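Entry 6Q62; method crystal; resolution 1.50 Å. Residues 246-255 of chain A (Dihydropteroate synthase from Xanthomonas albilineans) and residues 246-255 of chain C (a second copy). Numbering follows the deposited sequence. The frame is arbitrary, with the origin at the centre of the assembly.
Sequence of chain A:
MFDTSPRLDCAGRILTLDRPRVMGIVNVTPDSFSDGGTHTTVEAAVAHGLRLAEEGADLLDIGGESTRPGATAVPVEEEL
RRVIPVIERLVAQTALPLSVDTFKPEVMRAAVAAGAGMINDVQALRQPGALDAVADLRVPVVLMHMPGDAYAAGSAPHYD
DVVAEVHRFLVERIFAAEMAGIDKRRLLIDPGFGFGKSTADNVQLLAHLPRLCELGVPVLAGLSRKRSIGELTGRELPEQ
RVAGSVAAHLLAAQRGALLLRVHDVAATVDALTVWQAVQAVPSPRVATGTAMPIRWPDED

Chain A (246-255) VAAHLLAAQR
Chain C (246-255) VAAHLLAAQR

At the apolar centre of the contact, Leu A250 and Leu C250 point toward the opposing helix and meet through their CD2 methyls, 4.0 Å apart; both adopt chi1 t, chi2 p. Each also packs against an alanine of the other helix: Ala A247 CB lies 4.2 Å from Leu C250 CD2, and Leu A250 CD2 lies 4.4 Å from Ala C247 CB. These are van der Waals contacts between buried side chains, shielded from water. The alanines mark the register, with CA atoms of Ala A247 and Ala C247 7.1 Å apart.

The backbones are α-helical, with phi/psi near -62/-43 as far as residue 253 and psi relaxing to about -30° at Gln A254 and Gln C254, held by i+4 to i hydrogen bonds such as Leu A250 N to Val A246 O, 2.9 Å. Arg A255 and Arg C255 leave the helix at about -93/15. The axes approach to 10.8 Å, and their N-to-C directions cross at -52°.

Farther out, Leu A251 and Leu C251 (m, t) leave CA sideways, yet their ends reach across: Leu A251 CD2 lies 3.4 Å from Gln C254 NE2, and Leu C251 CD2 equally far from Gln A254 NE2, methyls packing against amide nitrogens without hydrogen bonding. At the polar edge, Gln A254 and Gln C254 (m, t, chi3 near -35°) pair amide to amide. Gln A254 NE2 donates to Gln C254 OE1 at 2.9 Å and Gln C254 NE2 to Gln A254 OE1 at 3.0 Å, so each carboxamide serves as both donor and acceptor. The stretches bury 308 Å² in total.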

# COMPACT_ATOMS: atom_id res chain seq x y z
N VAL A 246 -1.34 -4.07 -3.76
CA VAL A 246 -0.99 -2.65 -3.83
C VAL A 246 0.38 -2.43 -3.17
O VAL A 246 1.23 -1.74 -3.73
CB VAL A 246 -2.10 -1.77 -3.20
CG1 VAL A 246 -1.66 -0.32 -3.11
CG2 VAL A 246 -3.39 -1.89 -4.01
N ALA A 247 0.63 -3.08 -2.01
CA ALA A 247 1.92 -2.99 -1.33
C ALA A 247 3.02 -3.53 -2.26
O ALA A 247 4.04 -2.87 -2.43
CB ALA A 247 1.90 -3.78 -0.04
N ALA A 248 2.81 -4.71 -2.86
CA ALA A 248 3.79 -5.32 -3.79
C ALA A 248 4.12 -4.40 -4.97
O ALA A 248 5.29 -4.20 -5.31
CB ALA A 248 3.27 -6.67 -4.29
N HIS A 249 3.09 -3.76 -5.54
CA HIS A 249 3.31 -2.84 -6.66
C HIS A 249 4.04 -1.58 -6.25
O HIS A 249 4.91 -1.12 -6.99
CB HIS A 249 2.00 -2.56 -7.39
CG HIS A 249 1.57 -3.79 -8.16
ND1 HIS A 249 0.37 -4.41 -7.91
CD2 HIS A 249 2.25 -4.51 -9.08
CE1 HIS A 249 0.33 -5.46 -8.71
NE2 HIS A 249 1.46 -5.58 -9.42
N LEU A 250 3.73 -1.04 -5.05
CA LEU A 250 4.51 0.10 -4.54
C LEU A 250 5.96 -0.29 -4.34
O LEU A 250 6.85 0.46 -4.74
CB LEU A 250 3.88 0.60 -3.23
CG LEU A 250 4.59 1.77 -2.55
CD1 LEU A 250 4.75 2.96 -3.52
CD2 LEU A 250 3.83 2.20 -1.32
N LEU A 251 6.23 -1.48 -3.76
CA LEU A 251 7.60 -1.95 -3.57
C LEU A 251 8.31 -2.11 -4.91
O LEU A 251 9.48 -1.73 -5.03
CB LEU A 251 7.63 -3.30 -2.78
CG LEU A 251 7.13 -3.23 -1.34
CD1 LEU A 251 7.05 -4.63 -0.75
CD2 LEU A 251 8.04 -2.31 -0.48
N ALA A 252 7.60 -2.61 -5.94
CA ALA A 252 8.20 -2.77 -7.27
C ALA A 252 8.58 -1.41 -7.86
O ALA A 252 9.69 -1.25 -8.40
CB ALA A 252 7.21 -3.49 -8.20
N ALA A 253 7.68 -0.44 -7.73
CA ALA A 253 7.92 0.93 -8.21
C ALA A 253 9.13 1.55 -7.48
O ALA A 253 10.01 2.15 -8.12
CB ALA A 253 6.68 1.77 -7.99
N GLN A 254 9.23 1.34 -6.16
CA GLN A 254 10.39 1.84 -5.40
C GLN A 254 11.68 1.18 -5.85
O GLN A 254 12.75 1.80 -5.79
CB GLN A 254 10.18 1.56 -3.91
CG GLN A 254 9.05 2.40 -3.32
CD GLN A 254 8.84 2.08 -1.87
OE1 GLN A 254 9.02 0.93 -1.43
NE2 GLN A 254 8.47 3.10 -1.10
N ARG A 255 11.59 -0.08 -6.35
CA ARG A 255 12.73 -0.85 -6.79
C ARG A 255 13.02 -0.74 -8.30
O ARG A 255 13.84 -1.48 -8.80
CB ARG A 255 12.62 -2.31 -6.33
CG ARG A 255 13.00 -2.43 -4.85
CD ARG A 255 12.36 -3.58 -4.12
NE ARG A 255 12.71 -3.57 -2.70
CZ ARG A 255 12.16 -2.80 -1.76
NH1 ARG A 255 11.22 -1.90 -2.08
NH2 ARG A 255 12.56 -2.89 -0.50
N VAL C 246 -3.04 3.25 3.72
CA VAL C 246 -2.20 2.04 3.85
C VAL C 246 -0.84 2.34 3.22
O VAL C 246 0.20 2.00 3.81
CB VAL C 246 -2.91 0.82 3.22
CG1 VAL C 246 -1.98 -0.39 3.14
CG2 VAL C 246 -4.18 0.48 3.99
N ALA C 247 -0.83 3.02 2.06
CA ALA C 247 0.44 3.40 1.42
C ALA C 247 1.24 4.32 2.36
O ALA C 247 2.42 4.08 2.55
CB ALA C 247 0.17 4.12 0.11
N ALA C 248 0.60 5.36 2.94
CA ALA C 248 1.26 6.29 3.87
C ALA C 248 1.85 5.57 5.08
O ALA C 248 2.99 5.85 5.47
CB ALA C 248 0.27 7.35 4.33
N HIS C 249 1.14 4.60 5.63
CA HIS C 249 1.64 3.82 6.77
C HIS C 249 2.78 2.91 6.42
O HIS C 249 3.75 2.85 7.18
CB HIS C 249 0.50 3.09 7.47
CG HIS C 249 -0.38 4.07 8.21
ND1 HIS C 249 -1.72 4.17 7.95
CD2 HIS C 249 -0.05 5.00 9.15
CE1 HIS C 249 -2.17 5.14 8.73
NE2 HIS C 249 -1.20 5.67 9.47
N LEU C 250 2.78 2.33 5.21
CA LEU C 250 3.92 1.55 4.74
C LEU C 250 5.13 2.46 4.58
O LEU C 250 6.22 2.10 5.02
CB LEU C 250 3.59 0.83 3.41
CG LEU C 250 4.74 0.06 2.78
CD1 LEU C 250 5.32 -0.98 3.77
CD2 LEU C 250 4.26 -0.65 1.51
N LEU C 251 4.94 3.66 3.98
CA LEU C 251 6.04 4.61 3.81
C LEU C 251 6.59 5.05 5.16
O LEU C 251 7.81 5.12 5.32
CB LEU C 251 5.59 5.87 3.00
CG LEU C 251 5.19 5.58 1.53
CD1 LEU C 251 4.62 6.80 0.89
CD2 LEU C 251 6.37 5.06 0.71
N ALA C 252 5.72 5.27 6.15
CA ALA C 252 6.15 5.64 7.50
C ALA C 252 6.99 4.53 8.14
O ALA C 252 8.04 4.84 8.72
CB ALA C 252 4.94 5.95 8.37
N ALA C 253 6.55 3.27 7.99
CA ALA C 253 7.28 2.10 8.51
C ALA C 253 8.65 2.00 7.84
O ALA C 253 9.65 1.81 8.52
CB ALA C 253 6.48 0.84 8.26
N GLN C 254 8.71 2.21 6.51
CA GLN C 254 10.00 2.19 5.82
C GLN C 254 10.92 3.30 6.32
O GLN C 254 12.15 3.14 6.28
CB GLN C 254 9.78 2.39 4.30
CG GLN C 254 9.07 1.19 3.69
CD GLN C 254 8.81 1.39 2.23
OE1 GLN C 254 8.50 2.50 1.78
NE2 GLN C 254 8.95 0.33 1.46
N ARG C 255 10.33 4.43 6.75
CA ARG C 255 11.09 5.59 7.20
C ARG C 255 11.31 5.61 8.74
O ARG C 255 11.80 6.61 9.26
CB ARG C 255 10.47 6.89 6.68
CG ARG C 255 10.83 7.12 5.22
CD ARG C 255 9.87 8.01 4.47
NE ARG C 255 10.09 7.97 3.02
CZ ARG C 255 10.99 8.66 2.31
NH1 ARG C 255 11.74 9.58 2.90
NH2 ARG C 255 11.08 8.49 1.00